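Local coordinates for Cyclo(L-leucyl-L-phenylalanyl) synthase (PDB 3OQV), which joins phenylalanine and leucine from their aminoacyl-tRNAs, without ATP, into the cyclodipeptide cyclo(L-Phe-L-Leu), a precursor of the antibacterial albonoursin, at residues A[198-204]-A[225-231]; A[67-73]-A[177-182]; A[131-135]-A[183-188]. All coordinates share one frame; numbering follows the deposited sequence.

Contact 1 closes one edge of the Rossmann-type parallel sheet, while contacts 2 and 3 lie on consecutive turns of helix 169-193, which runs on into strand 198-202. The dithiane diol pocket sits between contacts 1 and 2: the Leu-200 side chain of contact 1 comes within about 4 Å of the ligand, and Val-67 and Glu-182 of contact 2 line it. Contacts 1 and 2 have centres about 20 Å apart and do not touch; contact 3 bridges the gap, about 14 Å from contact 2 and 16 Å from contact 1, centre to centre. Tyr-227 OH lies 2.5 Å from Phe-186 O, joining contacts 1 and 3, and His-70 and, weakly, Arg-132 hold one phosphate ion.

Contact 1: A[198-204]-A[225-231]; sequences SVLCYHI and QAYVVVR
Tyr-202 lays one face of its ring over the backbone of Val-229, whose CA makes a CH-pi contact 3.8 Å from the ring centroid, while the carbonyl carbon of Tyr-227 and Leu-200 O lie at the ring's edge. CG of Tyr-202 stands between its backbone N and carbonyl carbon (chi1 69°), which folds the ring across the neighbouring strand. A water joins Tyr-202 OH to Tyr-227 O and Val-229 N. The Arg-231 guanidinium has Val-229 CG1 over one face, toward its rim, and forms a salt bridge with Glu-234. The Tyr-227 ring meets Leu-200, its CD1 lying 3.9 Å from Leu-200 CB. Among the residues on the other side of the sheet, Val-199 CG1 presses on Val-228 CG2 at 3.3 Å, tighter than usual. Five backbone bonds in parallel register join the strands, from Ala-226 N to Ser-198 O at 2.8 Å through Val-230 N to Tyr-202 O. Ala-226 O is gripped twice, by Leu-200 N and Gln-225 NE2, from opposite faces of its plane; Gln-225 OE1 accepts from Ser-189 N. Leu-200 is essential for specificity, and Tyr-202 probably binds substrate. Strand 225-229 is the outermost on this side of the sheet; strand 198-202 lies between it and strand 29-37. Helix 207-212 packs on Tyr-202 and Tyr-227, helix 169-193 on Leu-200, and helix 45-58 on Cys-201 and Val-230.

Contact 2: A[67-73]-A[177-182]; sequences VDTHIDE and NYVLAE. With DTD (dithiane diol), chain B; PO4 (phosphate ion), chain C; PO4 (phosphate ion), chain D.
The rim of the catalytic pocket is built here, where the chain leaving strand 59-67 meets helix 169-193. As in relatives, residues 178-182 probably bind substrate, Tyr-178 may take part in aminoacyl-tRNA binding, and Glu-182 may be critical to catalysis. Val-67 CG2 touches Glu-182 OE2 at 3.3 Å, and both residues line the dithiane diol site. The other branch, Val-67 CG1, lies 3.6 Å from Tyr-178 CE1. A chi1 of -176° swings the Tyr-178 ring along the connection between strand 59-67 and helix 71-78, where Thr-69 O approaches CD1 and His-70 CB and Ile-71 CG1 meet the edge. One water links Tyr-178 OH to Val-67 O; another gives hydrogen bonds to Thr-69 O and Tyr-178 O.

His-70 crosses Asn-177 at about a right angle: Asn-177 CB lies over one face of the imidazole, 4.0 Å from its centroid, and Ala-181 CB sits at the edge. His-70 ND1 donates in its ring plane to Glu-73 OE2 at 2.8 Å, nearly straight at 176°. The second oxygen, Glu-73 OE1, accepts from Asn-177 ND2 at 2.6 Å, so the carboxylate is gripped on the syn side of both oxygens, each donor somewhat out of the carboxylate plane. The other ring nitrogen, His-70 NE2, donates to O1 of a phosphate ion at 2.6 Å. Were His-70 an alanine, Glu-73 OE2 would probably lose its mate, the phosphate would be left without this donor, and Asn-177 CB would be uncovered.

With both ring nitrogens donating, between a carboxylate and a phosphate, the imidazole is probably protonated and cationic in this crystal. This phosphate, also bound by Gln-123 and weakly by Arg-132, probably comes from the crystallisation liquor, but suggests a place where an anion could be held.

Contact 3: A[131-135]-A[183-188]; sequences VRERT and APLFAD. With PO4 (phosphate ion), chain D.
Helices 126-141 and 169-193 cross almost perpendicularly, their local axes 85° apart and 9.1 Å at closest approach, at the point where helix 169-193 is kinked, the nitrogens of Pro-184 and Leu-185 making no bond to the turn before. Pro-184 is at the middle of the apolar contact, meeting Val-131, Arg-132 and Thr-135. Its CB meets Val-131 CG1 at 3.6 Å, while its CG lies 3.8 Å from Arg-132 CB and 3.7 Å from Thr-135 OG1, the threonine side chain crossing the proline at about a right angle. Val-131 CG1 also reaches Asp-188 CB at 3.5 Å, and thus spans one turn of the opposing helix. Thr-135 spans the neighbouring turn positions: CG2 touches Ala-187 CB at 3.8 Å, and its CB approaches Ala-183 CB.

Polar groups flank this apolar patch. Arg-134 NH1 forms a salt bridge with Asp-188 OD2 at 3.0 Å, the oxygen coming in at the edge of the guanidinium while the two planes stand 49° apart. Asp-188 OD1 accepts a hydrogen bond from the backbone N of Gly-191, so both carboxylate oxygens have partners. Arg-132 bends at chi2 (80°) and runs past Pro-184 CG to a phosphate ion, to which NH1 and NH2 make weak bonds, NH2 lying 3.3 Å from O2. Asp-136 pairs with Arg-132 NE, and Tyr-128 OH bonds to NH1.

The proline removes a backbone donor inside the helix, and its ring instead fills the crossing with hydrocarbon. Arg-134 and Asp-188 probably offset one another's charge at the exposed margin, whereas Arg-132, aimed by Asp-136 and Tyr-128, probably has its charge partly offset by that aspartate, which leaves its pull on an anion beside the substrate-binding turn probably modest.

Contact 1: A[198-204]-A[225-231]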
# COMPACT_ATOMS: atom_id res chain seq x y z
N SER A 198 -8.58 1.92 12.21
CA SER A 198 -8.47 1.76 10.76
C SER A 198 -8.20 0.30 10.41
O SER A 198 -7.40 -0.37 11.07
CB SER A 198 -7.37 2.65 10.19
OG SER A 198 -7.33 2.55 8.77
N VAL A 199 -8.91 -0.19 9.41
CA VAL A 199 -8.70 -1.53 8.92
C VAL A 199 -7.95 -1.47 7.59
O VAL A 199 -8.45 -0.92 6.62
CB VAL A 199 -10.04 -2.27 8.73
CG1 VAL A 199 -9.85 -3.53 7.88
CG2 VAL A 199 -10.64 -2.61 10.10
N LEU A 200 -6.73 -1.97 7.59
CA LEU A 200 -5.98 -2.16 6.36
C LEU A 200 -6.45 -3.43 5.63
O LEU A 200 -6.29 -4.55 6.14
CB LEU A 200 -4.48 -2.23 6.71
CG LEU A 200 -3.49 -2.21 5.54
CD1 LEU A 200 -2.11 -1.81 6.06
CD2 LEU A 200 -3.43 -3.57 4.86
N CYS A 201 -7.04 -3.25 4.44
CA CYS A 201 -7.49 -4.40 3.66
C CYS A 201 -6.35 -4.92 2.80
O CYS A 201 -5.73 -4.15 2.07
CB CYS A 201 -8.67 -4.01 2.77
SG CYS A 201 -10.00 -3.20 3.65
N TYR A 202 -6.02 -6.20 2.94
CA TYR A 202 -4.92 -6.76 2.18
C TYR A 202 -5.32 -8.08 1.51
O TYR A 202 -6.18 -8.81 2.02
CB TYR A 202 -3.69 -6.95 3.06
CG TYR A 202 -3.84 -8.04 4.11
CD1 TYR A 202 -3.39 -9.33 3.87
CD2 TYR A 202 -4.41 -7.75 5.36
CE1 TYR A 202 -3.53 -10.34 4.83
CE2 TYR A 202 -4.56 -8.76 6.33
CZ TYR A 202 -4.10 -10.04 6.06
OH TYR A 202 -4.26 -11.05 6.97
N HIS A 203 -4.68 -8.40 0.40
CA HIS A 203 -4.83 -9.71 -0.25
C HIS A 203 -3.70 -10.65 0.18
O HIS A 203 -2.63 -10.19 0.58
CB HIS A 203 -4.84 -9.53 -1.77
CG HIS A 203 -5.94 -8.64 -2.26
ND1 HIS A 203 -5.77 -7.28 -2.44
CD2 HIS A 203 -7.22 -8.91 -2.60
CE1 HIS A 203 -6.90 -6.75 -2.88
NE2 HIS A 203 -7.79 -7.72 -2.99
N ILE A 204 -3.95 -11.96 0.16
CA ILE A 204 -2.92 -12.94 0.50
C ILE A 204 -1.74 -12.85 -0.46
O ILE A 204 -1.90 -12.45 -1.61
CB ILE A 204 -3.46 -14.41 0.51
CG1 ILE A 204 -3.74 -14.89 -0.92
CG2 ILE A 204 -4.70 -14.54 1.41
CD1 ILE A 204 -4.25 -16.33 -1.00
N GLN A 225 -5.24 0.05 15.02
CA GLN A 225 -4.78 -0.46 13.72
C GLN A 225 -5.20 -1.92 13.58
O GLN A 225 -4.89 -2.73 14.44
CB GLN A 225 -3.27 -0.34 13.58
CG GLN A 225 -2.74 -0.85 12.23
CD GLN A 225 -3.16 0.03 11.07
OE1 GLN A 225 -2.75 1.19 10.99
NE2 GLN A 225 -3.99 -0.50 10.18
N ALA A 226 -5.88 -2.26 12.49
CA ALA A 226 -6.22 -3.66 12.21
C ALA A 226 -5.89 -4.03 10.76
O ALA A 226 -5.65 -3.15 9.93
CB ALA A 226 -7.67 -3.91 12.49
N TYR A 227 -5.83 -5.33 10.48
CA TYR A 227 -5.43 -5.82 9.17
C TYR A 227 -6.38 -6.95 8.77
O TYR A 227 -6.37 -8.02 9.39
CB TYR A 227 -4.01 -6.40 9.23
CG TYR A 227 -2.98 -5.49 9.85
CD1 TYR A 227 -2.33 -4.52 9.08
CD2 TYR A 227 -2.65 -5.59 11.20
CE1 TYR A 227 -1.37 -3.70 9.64
CE2 TYR A 227 -1.69 -4.76 11.77
CZ TYR A 227 -1.05 -3.82 10.98
OH TYR A 227 -0.10 -3.00 11.52
N VAL A 228 -7.21 -6.70 7.76
CA VAL A 228 -8.29 -7.62 7.44
C VAL A 228 -8.05 -8.21 6.06
O VAL A 228 -7.86 -7.46 5.09
CB VAL A 228 -9.66 -6.93 7.49
CG1 VAL A 228 -10.75 -7.80 6.90
CG2 VAL A 228 -10.01 -6.60 8.96
N VAL A 229 -7.88 -9.53 6.00
CA VAL A 229 -7.61 -10.19 4.72
C VAL A 229 -8.86 -10.20 3.85
O VAL A 229 -9.96 -10.44 4.34
CB VAL A 229 -7.04 -11.62 4.89
CG1 VAL A 229 -8.05 -12.54 5.59
CG2 VAL A 229 -6.63 -12.19 3.52
N VAL A 230 -8.72 -9.82 2.59
CA VAL A 230 -9.87 -9.80 1.71
C VAL A 230 -9.67 -10.86 0.63
O VAL A 230 -8.67 -10.85 -0.07
CB VAL A 230 -10.05 -8.40 1.08
CG1 VAL A 230 -11.03 -8.46 -0.06
CG2 VAL A 230 -10.54 -7.41 2.15
N ARG A 231 -10.58 -11.83 0.58
CA ARG A 231 -10.46 -12.92 -0.40
C ARG A 231 -11.57 -12.81 -1.43
O ARG A 231 -12.75 -12.69 -1.07
CB ARG A 231 -10.48 -14.28 0.31
CG ARG A 231 -9.41 -14.45 1.40
CD ARG A 231 -9.37 -15.89 1.91
NE ARG A 231 -8.45 -16.08 3.03
CZ ARG A 231 -8.83 -16.10 4.31
NH1 ARG A 231 -10.10 -15.89 4.63
NH2 ARG A 231 -7.95 -16.33 5.28
O HOH W 1 -5.35 0.85 7.89
O HOH W 2 -6.68 -10.55 8.78
O HOH W 3 -6.60 -12.67 -0.81

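Contact 2: A[67-73]-A[177-182]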
# COMPACT_ATOMS: atom_id res chain seq x y z
N VAL A 67 0.14 3.68 -4.68
CA VAL A 67 1.54 3.90 -4.33
C VAL A 67 2.33 4.28 -5.58
O VAL A 67 2.61 3.44 -6.43
CB VAL A 67 2.15 2.66 -3.69
CG1 VAL A 67 3.58 2.96 -3.21
CG2 VAL A 67 1.29 2.20 -2.53
N ASP A 68 2.67 5.56 -5.68
CA ASP A 68 3.28 6.10 -6.88
C ASP A 68 4.75 6.44 -6.64
O ASP A 68 5.43 6.92 -7.53
CB ASP A 68 2.51 7.34 -7.38
CG ASP A 68 2.44 8.46 -6.35
OD1 ASP A 68 2.42 8.18 -5.13
OD2 ASP A 68 2.36 9.63 -6.77
N THR A 69 5.25 6.10 -5.45
CA THR A 69 6.54 6.62 -4.98
C THR A 69 7.63 5.55 -5.06
O THR A 69 7.38 4.38 -4.74
CB THR A 69 6.44 7.12 -3.53
OG1 THR A 69 5.70 6.17 -2.75
CG2 THR A 69 5.71 8.45 -3.48
N HIS A 70 8.83 5.97 -5.45
CA HIS A 70 10.03 5.13 -5.33
C HIS A 70 10.10 3.99 -6.35
O HIS A 70 11.02 3.18 -6.30
CB HIS A 70 10.19 4.59 -3.91
CG HIS A 70 10.42 5.65 -2.87
ND1 HIS A 70 11.49 6.53 -2.94
CD2 HIS A 70 9.69 6.03 -1.79
CE1 HIS A 70 11.42 7.37 -1.92
NE2 HIS A 70 10.34 7.09 -1.21
N ILE A 71 9.12 3.92 -7.24
CA ILE A 71 9.07 2.84 -8.23
C ILE A 71 10.24 2.94 -9.19
O ILE A 71 10.82 1.92 -9.58
CB ILE A 71 7.76 2.85 -9.04
CG1 ILE A 71 6.54 2.71 -8.11
CG2 ILE A 71 7.77 1.72 -10.07
CD1 ILE A 71 5.23 3.16 -8.77
N ASP A 72 10.61 4.16 -9.56
CA ASP A 72 11.67 4.37 -10.54
C ASP A 72 13.01 3.81 -10.08
O ASP A 72 13.75 3.23 -10.87
CB ASP A 72 11.78 5.86 -10.92
CG ASP A 72 12.05 6.76 -9.73
OD1 ASP A 72 11.62 6.44 -8.59
OD2 ASP A 72 12.70 7.81 -9.93
N GLU A 73 13.28 3.91 -8.78
CA GLU A 73 14.52 3.38 -8.21
C GLU A 73 14.66 1.87 -8.42
O GLU A 73 15.77 1.36 -8.54
CB GLU A 73 14.59 3.68 -6.71
CG GLU A 73 14.71 5.15 -6.40
CD GLU A 73 14.29 5.47 -4.98
OE1 GLU A 73 14.71 4.75 -4.05
OE2 GLU A 73 13.53 6.44 -4.79
N ASN A 177 13.47 2.13 0.66
CA ASN A 177 12.86 3.44 0.45
C ASN A 177 11.36 3.31 0.24
O ASN A 177 10.56 4.10 0.77
CB ASN A 177 13.48 4.13 -0.76
CG ASN A 177 14.90 4.58 -0.52
OD1 ASN A 177 15.32 4.70 0.63
ND2 ASN A 177 15.61 4.90 -1.58
N TYR A 178 10.99 2.35 -0.60
CA TYR A 178 9.61 2.08 -0.96
C TYR A 178 8.81 1.67 0.28
O TYR A 178 7.70 2.17 0.52
CB TYR A 178 9.59 0.96 -2.01
CG TYR A 178 8.23 0.62 -2.56
CD1 TYR A 178 7.73 1.28 -3.68
CD2 TYR A 178 7.47 -0.39 -2.00
CE1 TYR A 178 6.47 0.97 -4.18
CE2 TYR A 178 6.21 -0.70 -2.49
CZ TYR A 178 5.72 -0.02 -3.58
OH TYR A 178 4.47 -0.34 -4.09
N VAL A 179 9.37 0.77 1.07
CA VAL A 179 8.64 0.19 2.19
C VAL A 179 8.53 1.19 3.34
O VAL A 179 7.46 1.33 3.94
CB VAL A 179 9.30 -1.11 2.68
CG1 VAL A 179 8.86 -1.43 4.13
CG2 VAL A 179 8.95 -2.27 1.73
N LEU A 180 9.61 1.93 3.62
CA LEU A 180 9.57 2.98 4.64
C LEU A 180 8.57 4.10 4.33
O LEU A 180 8.06 4.72 5.26
CB LEU A 180 10.96 3.57 4.90
CG LEU A 180 11.95 2.58 5.52
CD1 LEU A 180 13.27 3.26 5.85
CD2 LEU A 180 11.36 1.90 6.75
N ALA A 181 8.38 4.43 3.05
CA ALA A 181 7.32 5.36 2.65
C ALA A 181 5.92 4.84 3.00
O ALA A 181 5.02 5.63 3.28
CB ALA A 181 7.43 5.70 1.15
N GLU A 182 5.73 3.53 2.91
CA GLU A 182 4.43 2.88 3.15
C GLU A 182 4.15 2.68 4.64
O GLU A 182 3.00 2.50 5.06
CB GLU A 182 4.38 1.52 2.46
CG GLU A 182 4.31 1.60 0.93
CD GLU A 182 4.00 0.26 0.30
OE1 GLU A 182 4.52 -0.76 0.78
OE2 GLU A 182 3.19 0.20 -0.65
S1 DTD B . 0.06 -0.30 2.79
C1 DTD B . 0.24 -2.00 2.35
C2 DTD B . -0.66 -2.26 1.15
O2 DTD B . -0.95 -3.66 1.05
C3 DTD B . 0.02 -1.74 -0.12
O3 DTD B . -0.34 -2.52 -1.26
C4 DTD B . -0.35 -0.28 -0.36
S4 DTD B . 0.00 0.71 1.06
P PO4 C . 3.33 -3.11 -1.80
O1 PO4 C . 4.12 -3.63 -2.98
O2 PO4 C . 2.94 -1.68 -2.08
O3 PO4 C . 2.12 -3.97 -1.58
O4 PO4 C . 4.22 -3.16 -0.57
P PO4 D . 10.45 9.93 0.81
O1 PO4 D . 9.47 8.79 0.60
O2 PO4 D . 11.71 9.36 1.43
O3 PO4 D . 10.76 10.60 -0.51
O4 PO4 D . 9.84 10.96 1.73
O HOH W 4 3.70 0.63 -6.27
O HOH W 5 6.70 3.83 -1.89

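Contact 3: A[131-135]-A[183-188]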
# COMPACT_ATOMS: atom_id res chain seq x y z
N VAL A 131 3.68 10.76 11.71
CA VAL A 131 3.78 9.32 11.87
C VAL A 131 5.11 8.83 11.32
O VAL A 131 5.76 7.98 11.92
CB VAL A 131 2.60 8.58 11.21
CG1 VAL A 131 2.81 7.07 11.27
CG2 VAL A 131 1.30 8.98 11.88
N ARG A 132 5.53 9.39 10.19
CA ARG A 132 6.75 8.97 9.53
C ARG A 132 7.99 9.22 10.39
O ARG A 132 8.90 8.39 10.42
CB ARG A 132 6.88 9.69 8.18
CG ARG A 132 8.20 9.48 7.46
CD ARG A 132 8.25 8.16 6.74
NE ARG A 132 9.55 7.95 6.09
CZ ARG A 132 9.78 8.08 4.79
NH1 ARG A 132 8.80 8.43 3.96
NH2 ARG A 132 10.98 7.83 4.31
N GLU A 133 8.03 10.35 11.08
CA GLU A 133 9.01 10.56 12.14
C GLU A 133 9.12 9.32 13.03
O GLU A 133 10.22 8.84 13.34
CB GLU A 133 8.61 11.79 12.96
CG GLU A 133 9.73 12.38 13.82
CD GLU A 133 9.21 13.40 14.84
OE1 GLU A 133 8.32 14.21 14.48
OE2 GLU A 133 9.69 13.39 15.99
N ARG A 134 7.97 8.76 13.41
CA ARG A 134 7.92 7.68 14.39
C ARG A 134 8.35 6.36 13.78
O ARG A 134 9.10 5.61 14.41
CB ARG A 134 6.51 7.54 14.97
CG ARG A 134 6.24 8.42 16.16
CD ARG A 134 4.79 8.30 16.59
NE ARG A 134 4.13 9.61 16.57
CZ ARG A 134 2.93 9.84 16.06
NH1 ARG A 134 2.21 8.86 15.53
NH2 ARG A 134 2.44 11.07 16.11
N THR A 135 7.87 6.05 12.57
CA THR A 135 8.26 4.81 11.90
C THR A 135 9.74 4.78 11.49
O THR A 135 10.40 3.75 11.63
CB THR A 135 7.36 4.49 10.67
OG1 THR A 135 7.39 5.58 9.73
CG2 THR A 135 5.93 4.20 11.10
N ALA A 183 5.22 2.68 5.43
CA ALA A 183 5.16 2.21 6.81
C ALA A 183 4.20 3.00 7.71
O ALA A 183 3.54 2.40 8.56
CB ALA A 183 6.57 2.18 7.42
N PRO A 184 4.16 4.34 7.58
CA PRO A 184 3.15 5.10 8.33
C PRO A 184 1.74 4.53 8.16
O PRO A 184 0.95 4.52 9.12
CB PRO A 184 3.25 6.50 7.72
CG PRO A 184 4.74 6.61 7.38
CD PRO A 184 5.09 5.23 6.86
N LEU A 185 1.44 4.05 6.96
CA LEU A 185 0.11 3.51 6.67
C LEU A 185 -0.11 2.13 7.30
O LEU A 185 -1.19 1.86 7.83
CB LEU A 185 -0.15 3.47 5.16
CG LEU A 185 -0.51 4.83 4.54
CD1 LEU A 185 0.70 5.77 4.58
CD2 LEU A 185 -1.00 4.68 3.11
N PHE A 186 0.92 1.29 7.30
CA PHE A 186 0.76 -0.03 7.90
C PHE A 186 1.02 -0.10 9.41
O PHE A 186 0.53 -1.01 10.07
CB PHE A 186 1.40 -1.17 7.07
CG PHE A 186 2.91 -1.10 6.95
CD1 PHE A 186 3.72 -1.50 8.01
CD2 PHE A 186 3.50 -0.87 5.71
CE1 PHE A 186 5.10 -1.52 7.88
CE2 PHE A 186 4.89 -0.92 5.57
CZ PHE A 186 5.69 -1.28 6.64
N ALA A 187 1.65 0.93 9.96
CA ALA A 187 1.90 0.98 11.39
C ALA A 187 0.87 1.83 12.13
O ALA A 187 0.57 1.57 13.30
CB ALA A 187 3.31 1.48 11.67
N ASP A 188 0.35 2.86 11.48
CA ASP A 188 -0.38 3.88 12.21
C ASP A 188 -1.36 4.63 11.31
O ASP A 188 -1.36 5.85 11.30
CB ASP A 188 0.59 4.86 12.89
CG ASP A 188 -0.07 5.67 14.02
OD1 ASP A 188 -1.31 5.57 14.20
OD2 ASP A 188 0.63 6.44 14.70
P PO4 D . 10.45 9.93 0.81
O1 PO4 D . 9.47 8.79 0.60
O2 PO4 D . 11.71 9.36 1.43
O3 PO4 D . 10.76 10.60 -0.51
O4 PO4 D . 9.84 10.96 1.73